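Pyridoxal kinase (Lactobacillus plantarum, PDB 3H74) probably catalyses the ATP-dependent phosphorylation of pyridoxal to pyridoxal 5'-phosphate, as a kinase of the ribokinase clan. Local coordinates at residues Ala87-Ile92 against Val125-Gln130; Leu147-Pro152 against Pro164-Gln169. All coordinates share one frame; numbering follows the deposited sequence.

From the N terminus, the chain passes from strand 77-80 into helix 86-98, then through strand 103-106 and the small 111-112/115-116 hairpin to helix 122-131. There contact 1 closes a loop of 32 residues, setting two neighbouring crossover helices of the main sheet side by side. After strand 137-138 comes helix 142-149, and contact 2 closes a shorter loop of 11 residues, docking helix 159-167 on it before strand 175-176. The loops follow in series, neither nested nor crossed. The centres of the two contacts lie about 16 Å apart, and helix 122-131 links them: Arg129 NE bonds to Leu148 O, and NH2 more weakly to Leu147 O, near the end of helix 142-149.

Contact 1: Ala87-Ile92 against Val125-Gln130; sequences ALCQQI and VAAMRQ
Cys89 meets Ala127 and Met128 where helices 86-98 and 122-131 run nearly parallel, their local axes 9.1 Å apart at an angle of 9°. The apolar part is small and buried. Cys89 CB faces Ala127 CB at 3.9 Å. With Cys89 SG turned anti to its own carbonyl carbon, the sulfur meets the CE methyl of Met128 at 3.8 Å. Met128, modelled as selenomethionine, starts away from the other helix and folds back at chi2 (56°) and chi3 (52°), which brings CE to the sulfur. Tyr124 and Val83 also pack on Cys89.

The amide part lies at the more exposed margin. As modelled, the Gln130 side chain runs too close to Ala127 O, so its exact placement is doubtful. In this model Gln130 NE2 comes to 3.6 Å of Cys89 CB, and Gln130 OE1 approaches Gln90 CG at 3.5 Å. No hydrogen bond joins the two amides. An alanine in place of Gln130 would probably open a gap beside Cys89 CB and leave Gln90 CG without its amide neighbour.

The two helices belong to consecutive beta-alpha-beta crossovers, around strand 103-106, of the alpha/beta ribokinase fold. With no hydrogen bond or salt bridge between the segments, they are held here by van der Waals contact, and the small side chains of Cys89 and Ala127 meet CB to CB at the level where the two backbones are nearest.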
loop_
_atom_site.group_PDB
_atom_site.type_symbol
_atom_site.label_atom_id
_atom_site.label_comp_id
_atom_site.label_asym_id
_atom_site.label_seq_id
_atom_site.Cartn_x
_atom_site.Cartn_y
_atom_site.Cartn_z
ATOM N N ALA A 87 14.210 -9.324 -8.217
ATOM C CA ALA A 87 13.674 -10.408 -9.036
ATOM C C ALA A 87 12.154 -10.507 -8.945
ATOM O O ALA A 87 11.480 -10.656 -9.965
ATOM C CB ALA A 87 14.313 -11.732 -8.656
ATOM N N LEU A 88 11.611 -10.435 -7.730
ATOM C CA LEU A 88 10.159 -10.510 -7.572
ATOM C C LEU A 88 9.432 -9.287 -8.133
ATOM O O LEU A 88 8.364 -9.433 -8.722
ATOM C CB LEU A 88 9.748 -10.795 -6.125
ATOM C CG LEU A 88 10.005 -12.225 -5.636
ATOM C CD1 LEU A 88 9.430 -12.428 -4.240
ATOM C CD2 LEU A 88 9.452 -13.266 -6.620
ATOM N N CYS A 89 10.010 -8.094 -7.988
ATOM C CA CYS A 89 9.446 -6.909 -8.628
ATOM C C CYS A 89 9.314 -7.113 -10.133
ATOM O O CYS A 89 8.291 -6.796 -10.727
ATOM C CB CYS A 89 10.313 -5.683 -8.365
ATOM S SG CYS A 89 10.085 -4.941 -6.743
ATOM N N GLN A 90 10.365 -7.659 -10.739
ATOM C CA GLN A 90 10.380 -7.910 -12.180
ATOM C C GLN A 90 9.337 -8.941 -12.597
ATOM O O GLN A 90 8.621 -8.743 -13.571
ATOM C CB GLN A 90 11.777 -8.341 -12.631
ATOM C CG GLN A 90 12.819 -7.247 -12.473
ATOM C CD GLN A 90 14.244 -7.739 -12.672
ATOM O OE1 GLN A 90 14.517 -8.937 -12.625
ATOM N NE2 GLN A 90 15.162 -6.805 -12.882
ATOM N N GLN A 91 9.243 -10.023 -11.832
ATOM C CA GLN A 91 8.253 -11.068 -12.091
ATOM C C GLN A 91 6.833 -10.525 -12.019
ATOM O O GLN A 91 6.005 -10.788 -12.889
ATOM C CB GLN A 91 8.412 -12.202 -11.087
ATOM C CG GLN A 91 9.665 -13.049 -11.302
ATOM C CD GLN A 91 9.483 -14.145 -12.355
ATOM O OE1 GLN A 91 8.358 -14.491 -12.733
ATOM N NE2 GLN A 91 10.592 -14.700 -12.821
ATOM N N ILE A 92 6.552 -9.759 -10.964
ATOM C CA ILE A 92 5.235 -9.143 -10.798
ATOM C C ILE A 92 4.922 -8.174 -11.945
ATOM O O ILE A 92 3.827 -8.199 -12.501
ATOM C CB ILE A 92 5.093 -8.455 -9.416
ATOM C CG1 ILE A 92 5.143 -9.504 -8.303
ATOM C CG2 ILE A 92 3.804 -7.612 -9.340
ATOM C CD1 ILE A 92 5.343 -8.923 -6.911
ATOM N N VAL A 125 15.251 0.431 -5.757
ATOM C CA VAL A 125 14.529 1.630 -6.172
ATOM C C VAL A 125 14.264 1.607 -7.679
ATOM O O VAL A 125 13.167 1.940 -8.131
ATOM C CB VAL A 125 15.283 2.930 -5.778
ATOM C CG1 VAL A 125 14.528 4.151 -6.242
ATOM C CG2 VAL A 125 15.462 2.999 -4.265
ATOM N N ALA A 126 15.273 1.212 -8.455
ATOM C CA ALA A 126 15.123 1.124 -9.901
ATOM C C ALA A 126 14.070 0.079 -10.291
ATOM O O ALA A 126 13.254 0.314 -11.185
ATOM C CB ALA A 126 16.461 0.826 -10.559
ATOM N N ALA A 127 14.081 -1.066 -9.609
ATOM C CA ALA A 127 13.064 -2.085 -9.848
ATOM C C ALA A 127 11.655 -1.560 -9.527
ATOM O O ALA A 127 10.697 -1.844 -10.246
ATOM C CB ALA A 127 13.369 -3.335 -9.048
HETATM N N MSE A 128 11.547 -0.773 -8.459
HETATM C CA MSE A 128 10.269 -0.191 -8.067
HETATM C C MSE A 128 9.768 0.803 -9.120
HETATM O O MSE A 128 8.576 0.850 -9.422
HETATM C CB MSE A 128 10.395 0.495 -6.712
HETATM C CG MSE A 128 9.054 0.939 -6.152
HETATM SE SE MSE A 128 7.735 -0.494 -5.989
HETATM C CE MSE A 128 8.810 -1.766 -4.995
ATOM N N ARG A 129 10.685 1.581 -9.704
ATOM C CA ARG A 129 10.300 2.526 -10.747
ATOM C C ARG A 129 9.711 1.782 -11.960
ATOM O O ARG A 129 8.834 2.247 -12.528
ATOM C CB ARG A 129 11.514 3.385 -11.197
ATOM C CG ARG A 129 12.007 4.429 -10.171
ATOM C CD ARG A 129 13.127 5.283 -10.755
ATOM N NE ARG A 129 13.705 6.142 -9.766
ATOM C CZ ARG A 129 14.950 6.114 -9.396
ATOM N NH1 ARG A 129 15.799 5.295 -9.952
ATOM N NH2 ARG A 129 15.365 6.933 -8.503
ATOM N N GLN A 130 10.207 0.612 -12.251
ATOM C CA GLN A 130 9.606 -0.205 -13.317
ATOM C C GLN A 130 8.204 -0.738 -12.947
ATOM O O GLN A 130 7.326 -0.688 -13.698
ATOM C CB GLN A 130 10.505 -1.393 -13.677
ATOM C CG GLN A 130 11.208 -1.888 -12.457
ATOM C CD GLN A 130 11.582 -3.408 -12.386
ATOM O OE1 GLN A 130 12.663 -3.789 -12.949
ATOM N NE2 GLN A 130 10.729 -4.236 -11.682
#

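Contact 2: Leu147-Pro152 against Pro164-Gln169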
loop_
_atom_site.group_PDB
_atom_site.type_symbol
_atom_site.label_atom_id
_atom_site.label_comp_id
_atom_site.label_asym_id
_atom_site.label_seq_id
_atom_site.Cartn_x
_atom_site.Cartn_y
_atom_site.Cartn_z
ATOM N N LEU A 147 12.913 9.209 -3.012
ATOM C CA LEU A 147 13.687 8.110 -3.586
ATOM C C LEU A 147 13.298 7.857 -5.042
ATOM O O LEU A 147 14.160 7.676 -5.903
ATOM C CB LEU A 147 13.534 6.833 -2.764
ATOM C CG LEU A 147 14.291 6.821 -1.440
ATOM C CD1 LEU A 147 13.698 5.727 -0.567
ATOM C CD2 LEU A 147 15.797 6.622 -1.622
ATOM N N LEU A 148 12.000 7.869 -5.326
ATOM C CA LEU A 148 11.521 7.562 -6.674
ATOM C C LEU A 148 11.889 8.636 -7.695
ATOM O O LEU A 148 12.196 8.314 -8.846
ATOM C CB LEU A 148 10.012 7.313 -6.687
ATOM C CG LEU A 148 9.556 6.031 -5.990
ATOM C CD1 LEU A 148 8.043 6.053 -5.834
ATOM C CD2 LEU A 148 9.998 4.796 -6.748
ATOM N N THR A 149 11.872 9.898 -7.284
ATOM C CA THR A 149 12.261 10.991 -8.190
ATOM C C THR A 149 13.770 11.258 -8.221
ATOM O O THR A 149 14.255 11.936 -9.134
ATOM C CB THR A 149 11.559 12.313 -7.848
ATOM O OG1 THR A 149 11.949 12.727 -6.538
ATOM C CG2 THR A 149 10.044 12.180 -7.932
ATOM N N GLY A 150 14.507 10.753 -7.234
ATOM C CA GLY A 150 15.949 11.019 -7.119
ATOM C C GLY A 150 16.320 12.243 -6.291
ATOM O O GLY A 150 17.510 12.513 -6.056
ATOM N N ALA A 151 15.322 12.993 -5.841
ATOM C CA ALA A 151 15.573 14.184 -5.036
ATOM C C ALA A 151 16.097 13.794 -3.651
ATOM O O ALA A 151 15.653 12.793 -3.083
ATOM C CB ALA A 151 14.309 15.015 -4.921
ATOM N N PRO A 152 17.060 14.563 -3.106
ATOM C CA PRO A 152 17.449 14.305 -1.722
ATOM C C PRO A 152 16.239 14.412 -0.800
ATOM O O PRO A 152 15.312 15.187 -1.062
ATOM C CB PRO A 152 18.459 15.418 -1.418
ATOM C CG PRO A 152 18.989 15.822 -2.755
ATOM C CD PRO A 152 17.841 15.661 -3.705
ATOM N N PRO A 164 4.480 16.701 -9.570
ATOM C CA PRO A 164 4.642 16.594 -11.028
ATOM C C PRO A 164 5.803 15.689 -11.467
ATOM O O PRO A 164 5.665 14.951 -12.450
ATOM C CB PRO A 164 4.888 18.045 -11.460
ATOM C CG PRO A 164 4.238 18.854 -10.417
ATOM C CD PRO A 164 4.497 18.110 -9.135
ATOM N N ALA A 165 6.922 15.736 -10.746
ATOM C CA ALA A 165 8.073 14.892 -11.078
ATOM C C ALA A 165 7.736 13.404 -10.921
ATOM O O ALA A 165 8.052 12.597 -11.797
ATOM C CB ALA A 165 9.264 15.260 -10.231
ATOM N N LEU A 166 7.068 13.067 -9.819
ATOM C CA LEU A 166 6.603 11.703 -9.564
ATOM C C LEU A 166 5.630 11.235 -10.638
ATOM O O LEU A 166 5.760 10.137 -11.168
ATOM C CB LEU A 166 5.893 11.619 -8.208
ATOM C CG LEU A 166 6.587 11.437 -6.853
ATOM C CD1 LEU A 166 5.589 11.594 -5.707
ATOM C CD2 LEU A 166 7.263 10.072 -6.783
ATOM N N GLN A 167 4.650 12.070 -10.963
ATOM C CA GLN A 167 3.561 11.607 -11.816
ATOM C C GLN A 167 3.976 11.391 -13.270
ATOM O O GLN A 167 3.382 10.573 -13.969
ATOM C CB GLN A 167 2.354 12.531 -11.704
ATOM C CG GLN A 167 1.037 11.918 -12.157
ATOM C CD GLN A 167 -0.102 12.599 -11.498
ATOM O OE1 GLN A 167 -0.293 12.465 -10.289
ATOM N NE2 GLN A 167 -0.868 13.358 -12.275
ATOM N N ALA A 168 5.008 12.098 -13.713
ATOM C CA ALA A 168 5.491 11.930 -15.083
ATOM C C ALA A 168 6.171 10.571 -15.297
ATOM O O ALA A 168 6.341 10.139 -16.437
ATOM C CB ALA A 168 6.406 13.074 -15.472
ATOM N N GLN A 169 6.536 9.906 -14.196
ATOM C CA GLN A 169 7.067 8.533 -14.195
ATOM C C GLN A 169 5.968 7.490 -14.183
ATOM O O GLN A 169 6.224 6.299 -13.956
ATOM C CB GLN A 169 7.830 8.277 -12.920
ATOM C CG GLN A 169 9.165 8.917 -12.791
ATOM C CD GLN A 169 9.896 8.354 -11.598
ATOM O OE1 GLN A 169 9.682 7.198 -11.216
ATOM N NE2 GLN A 169 10.751 9.161 -10.993
HETATM O O HOH W 1 12.923 11.126 -11.896
#
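Leu166 lies across the CG2 methyl of Thr149 with CB, CG and CD2 in turn. Leu166 CB is 4.2 Å from Thr149 CG2. Leu166 CG, anti to the carbonyl carbon at chi1 -84°, comes to 3.7 Å of Thr149 CG2. Leu166 CD2 is equally near Thr149 CG2, at 3.7 Å. On the side of Leu148, Leu166 CD2 ends 3.9 Å from Leu148 CB. The two side chains of Thr149 and Leu166 cross at about a right angle, with the threonine methyl also touching Ala165 CB. Thr149 OG1 sits between its backbone N and carbonyl carbon, where it bonds to Ala145 O one turn back, while CG2 is left to face helix 159-167.

Both helices belong to the connection between the parallel strands 137-138 and 175-176 of the ribokinase-type sheet, and the contact lies at the C-terminal end of helix 142-149.

The polar part belongs to Gln169, its chain extended beyond CG. Gln169 NE2 donates to Leu148 O at 2.7 Å in a nearly straight bond (177°), approaching from above the carbonyl plane. The same oxygen accepts from Arg129 NE of helix 122-131, so two side-chain donors grip one carbonyl at the helix end. Gln169 NE2 also gives a weak bond to a water, which in turn donates to Thr149 O at 3.2 Å.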